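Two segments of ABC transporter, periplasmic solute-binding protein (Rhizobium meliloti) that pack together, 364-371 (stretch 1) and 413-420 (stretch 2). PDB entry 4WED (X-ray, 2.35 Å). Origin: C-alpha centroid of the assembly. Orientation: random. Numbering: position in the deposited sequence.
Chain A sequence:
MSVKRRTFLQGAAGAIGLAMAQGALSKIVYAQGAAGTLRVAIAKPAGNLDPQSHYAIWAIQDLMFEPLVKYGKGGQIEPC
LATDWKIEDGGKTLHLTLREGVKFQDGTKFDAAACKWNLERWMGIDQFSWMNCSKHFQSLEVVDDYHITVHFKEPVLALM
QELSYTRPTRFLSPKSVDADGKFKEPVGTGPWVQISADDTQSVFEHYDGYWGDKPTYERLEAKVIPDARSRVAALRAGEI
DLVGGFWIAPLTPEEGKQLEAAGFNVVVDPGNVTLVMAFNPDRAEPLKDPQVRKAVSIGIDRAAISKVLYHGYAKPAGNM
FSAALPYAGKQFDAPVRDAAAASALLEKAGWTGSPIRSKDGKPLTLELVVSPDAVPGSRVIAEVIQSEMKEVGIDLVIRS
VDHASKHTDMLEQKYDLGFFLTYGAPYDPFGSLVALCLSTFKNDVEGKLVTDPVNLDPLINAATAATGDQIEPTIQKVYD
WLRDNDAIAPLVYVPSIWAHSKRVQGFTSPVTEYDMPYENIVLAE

Stretch 1 364-371: LTLELVVS
Stretch 2, residues 413-420: QKYDLGFF

The apolar centre of this contact is built from Leu366, Leu368 and Val370 of the first stretch and Leu417 and Phe419 of the second. Leu368 (chi1 t, chi2 p) leaves its backbone sideways, but its end comes nearer to the second stretch: CD1 lies 3.9 Å from Leu417 CB and 4.2 Å from the centroid of the Phe419 ring, 20° off the ring normal, a CH-pi contact over the face. Its other methyl, Leu368 CD2, reaches Phe419 CZ at 3.8 Å. Phe419 (chi1 m, chi2 -41°) also receives Val370, whose CG1 (chi1 m) approaches CE2 of the ring obliquely at 3.6 Å. At the other end of the cluster, Leu366 CB meets Leu417 CD1 at 4.0 Å; both leucines are m at chi1 and t at chi2.

The backbones beneath this cluster run in the same general direction, with 31° between the axes of the two strands and a closest approach of 4.8 Å. Register is set by one beta bridge, Leu368 with Leu417, CA to CA 4.6 Å; the neighbouring CA pairs, Glu367 with Asp416 and Val369 with Gly418, stand at 5.1 and 5.3 Å. Extended phi/psi values of -93/114 for Leu368 and -129/148 for Leu417 accompany the bridge. Two nearly straight hydrogen bonds flank Leu368 as parallel pairing requires: Leu417 N to Glu367 O (3.1 Å, 168°) and Val369 N to Leu417 O (3.0 Å, 167°). Leu368 CA adds a CA-H...O contact to Leu417 O at 3.4 Å.

Beyond the bridge, direct pairing gives way to water: one molecule donates to Val369 O at 2.7 Å and accepts from Phe419 N at 3.1 Å. Gly418, at phi/psi -161/172, lies near this site; an ideal CB there would be crowded by Tyr415 CD2 at 3.4 Å.

Val369 (chi1 t) points toward the second stretch and packs CG2 against Tyr415 CB at 3.3 Å. Tyr415 has chi1 p and chi2 -90°, and its end leads away from the contact.

The polar edge centres on Asp416, at phi/psi -86/-45 just before the strand. Its side chain (chi1 m, chi2 -22°) points toward stretch 1, and OD2 accepts a hydrogen bond from Glu367 N at 2.9 Å and 151°. Asp416 N donates to Glu367 O at 3.2 Å; the 135° angle makes this more bent than the Leu417 bond to the same oxygen. Glu367 is thus held through both its backbone N and O, while its side chain (chi1 and chi2 t, chi3 79°) brings OE1 within 4.0 Å of Lys414 O without a hydrogen bond.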

# COMPACT_ATOMS: atom_id res chain seq x y z
N LEU A 364 -15.75 23.57 -23.80
CA LEU A 364 -14.87 22.52 -23.32
C LEU A 364 -15.42 22.09 -21.95
O LEU A 364 -15.08 22.66 -20.92
CB LEU A 364 -13.44 23.03 -23.24
CG LEU A 364 -12.33 22.03 -22.87
CD1 LEU A 364 -12.54 20.59 -23.34
CD2 LEU A 364 -10.99 22.56 -23.39
N THR A 365 -16.33 21.12 -22.00
CA THR A 365 -17.08 20.67 -20.83
C THR A 365 -16.63 19.26 -20.52
O THR A 365 -16.63 18.42 -21.41
CB THR A 365 -18.57 20.66 -21.13
OG1 THR A 365 -18.97 22.01 -21.37
CG2 THR A 365 -19.34 20.17 -19.95
N LEU A 366 -16.20 19.03 -19.28
CA LEU A 366 -15.82 17.69 -18.82
C LEU A 366 -16.56 17.33 -17.55
O LEU A 366 -16.80 18.18 -16.71
CB LEU A 366 -14.33 17.63 -18.57
CG LEU A 366 -13.52 17.76 -19.86
CD1 LEU A 366 -12.09 18.13 -19.54
CD2 LEU A 366 -13.61 16.49 -20.70
N GLU A 367 -16.95 16.06 -17.45
CA GLU A 367 -17.70 15.57 -16.32
C GLU A 367 -16.81 14.78 -15.38
O GLU A 367 -16.32 13.73 -15.71
CB GLU A 367 -18.88 14.73 -16.77
CG GLU A 367 -19.77 14.31 -15.60
CD GLU A 367 -20.80 13.25 -15.94
OE1 GLU A 367 -20.44 12.05 -16.02
OE2 GLU A 367 -22.00 13.60 -16.09
N LEU A 368 -16.61 15.31 -14.19
CA LEU A 368 -15.91 14.63 -13.14
C LEU A 368 -16.91 13.85 -12.26
O LEU A 368 -17.76 14.44 -11.58
CB LEU A 368 -15.14 15.64 -12.30
CG LEU A 368 -14.39 15.09 -11.09
CD1 LEU A 368 -13.65 13.78 -11.39
CD2 LEU A 368 -13.44 16.16 -10.59
N VAL A 369 -16.79 12.52 -12.31
CA VAL A 369 -17.65 11.67 -11.54
C VAL A 369 -16.96 11.35 -10.23
O VAL A 369 -15.78 11.01 -10.22
CB VAL A 369 -18.05 10.39 -12.31
CG1 VAL A 369 -19.03 9.54 -11.48
CG2 VAL A 369 -18.71 10.75 -13.63
N VAL A 370 -17.69 11.49 -9.12
CA VAL A 370 -17.14 11.23 -7.80
C VAL A 370 -18.14 10.51 -6.90
O VAL A 370 -19.36 10.64 -7.08
CB VAL A 370 -16.72 12.53 -7.09
CG1 VAL A 370 -15.58 13.21 -7.84
CG2 VAL A 370 -17.91 13.47 -6.93
N SER A 371 -17.62 9.74 -5.94
CA SER A 371 -18.43 9.16 -4.86
C SER A 371 -17.77 9.41 -3.52
O SER A 371 -16.73 8.82 -3.25
CB SER A 371 -18.62 7.65 -5.04
OG SER A 371 -19.48 7.16 -4.03
N GLN A 413 -17.66 2.67 -17.85
CA GLN A 413 -16.88 3.82 -18.31
C GLN A 413 -17.73 5.07 -18.62
O GLN A 413 -17.44 5.78 -19.59
CB GLN A 413 -16.03 3.44 -19.54
N LYS A 414 -18.74 5.36 -17.78
CA LYS A 414 -19.61 6.54 -17.93
C LYS A 414 -19.10 7.75 -17.13
O LYS A 414 -19.72 8.15 -16.14
CB LYS A 414 -21.05 6.23 -17.52
N TYR A 415 -17.98 8.33 -17.59
CA TYR A 415 -17.30 9.49 -16.97
C TYR A 415 -16.24 10.04 -17.92
O TYR A 415 -15.63 9.29 -18.68
CB TYR A 415 -16.63 9.11 -15.66
CG TYR A 415 -15.46 8.15 -15.78
CD1 TYR A 415 -15.66 6.75 -15.73
CD2 TYR A 415 -14.15 8.62 -15.91
CE1 TYR A 415 -14.58 5.87 -15.81
CE2 TYR A 415 -13.08 7.76 -16.00
CZ TYR A 415 -13.29 6.40 -15.95
OH TYR A 415 -12.20 5.58 -16.06
N ASP A 416 -16.02 11.36 -17.89
CA ASP A 416 -14.91 11.96 -18.64
C ASP A 416 -13.63 11.92 -17.81
O ASP A 416 -12.58 11.62 -18.33
CB ASP A 416 -15.21 13.40 -19.03
CG ASP A 416 -16.44 13.51 -19.86
OD1 ASP A 416 -16.79 12.50 -20.47
OD2 ASP A 416 -17.06 14.61 -19.92
N LEU A 417 -13.76 12.29 -16.54
CA LEU A 417 -12.71 12.24 -15.51
C LEU A 417 -13.22 11.52 -14.26
O LEU A 417 -14.41 11.62 -13.90
CB LEU A 417 -12.31 13.64 -15.06
CG LEU A 417 -11.92 14.58 -16.18
CD1 LEU A 417 -11.99 16.04 -15.74
CD2 LEU A 417 -10.53 14.22 -16.72
N GLY A 418 -12.31 10.84 -13.57
CA GLY A 418 -12.61 10.15 -12.32
C GLY A 418 -11.37 9.86 -11.51
O GLY A 418 -10.26 10.03 -11.99
N PHE A 419 -11.57 9.38 -10.29
CA PHE A 419 -10.49 9.17 -9.35
C PHE A 419 -10.21 7.72 -9.04
O PHE A 419 -11.11 6.95 -8.74
CB PHE A 419 -10.78 9.84 -8.03
CG PHE A 419 -10.94 11.33 -8.13
CD1 PHE A 419 -10.10 12.08 -8.95
CD2 PHE A 419 -11.87 11.98 -7.37
CE1 PHE A 419 -10.23 13.47 -9.02
CE2 PHE A 419 -12.03 13.36 -7.45
CZ PHE A 419 -11.19 14.10 -8.27
N PHE A 420 -8.93 7.40 -9.05
CA PHE A 420 -8.49 6.11 -8.63
C PHE A 420 -7.47 6.30 -7.55
O PHE A 420 -6.82 7.35 -7.44
CB PHE A 420 -7.81 5.41 -9.79
CG PHE A 420 -8.75 5.01 -10.87
CD1 PHE A 420 -9.26 5.94 -11.74
CD2 PHE A 420 -9.12 3.68 -11.01
CE1 PHE A 420 -10.14 5.56 -12.74
CE2 PHE A 420 -10.01 3.30 -12.02
CZ PHE A 420 -10.52 4.24 -12.88
O HOH W 1 -14.29 9.22 -8.78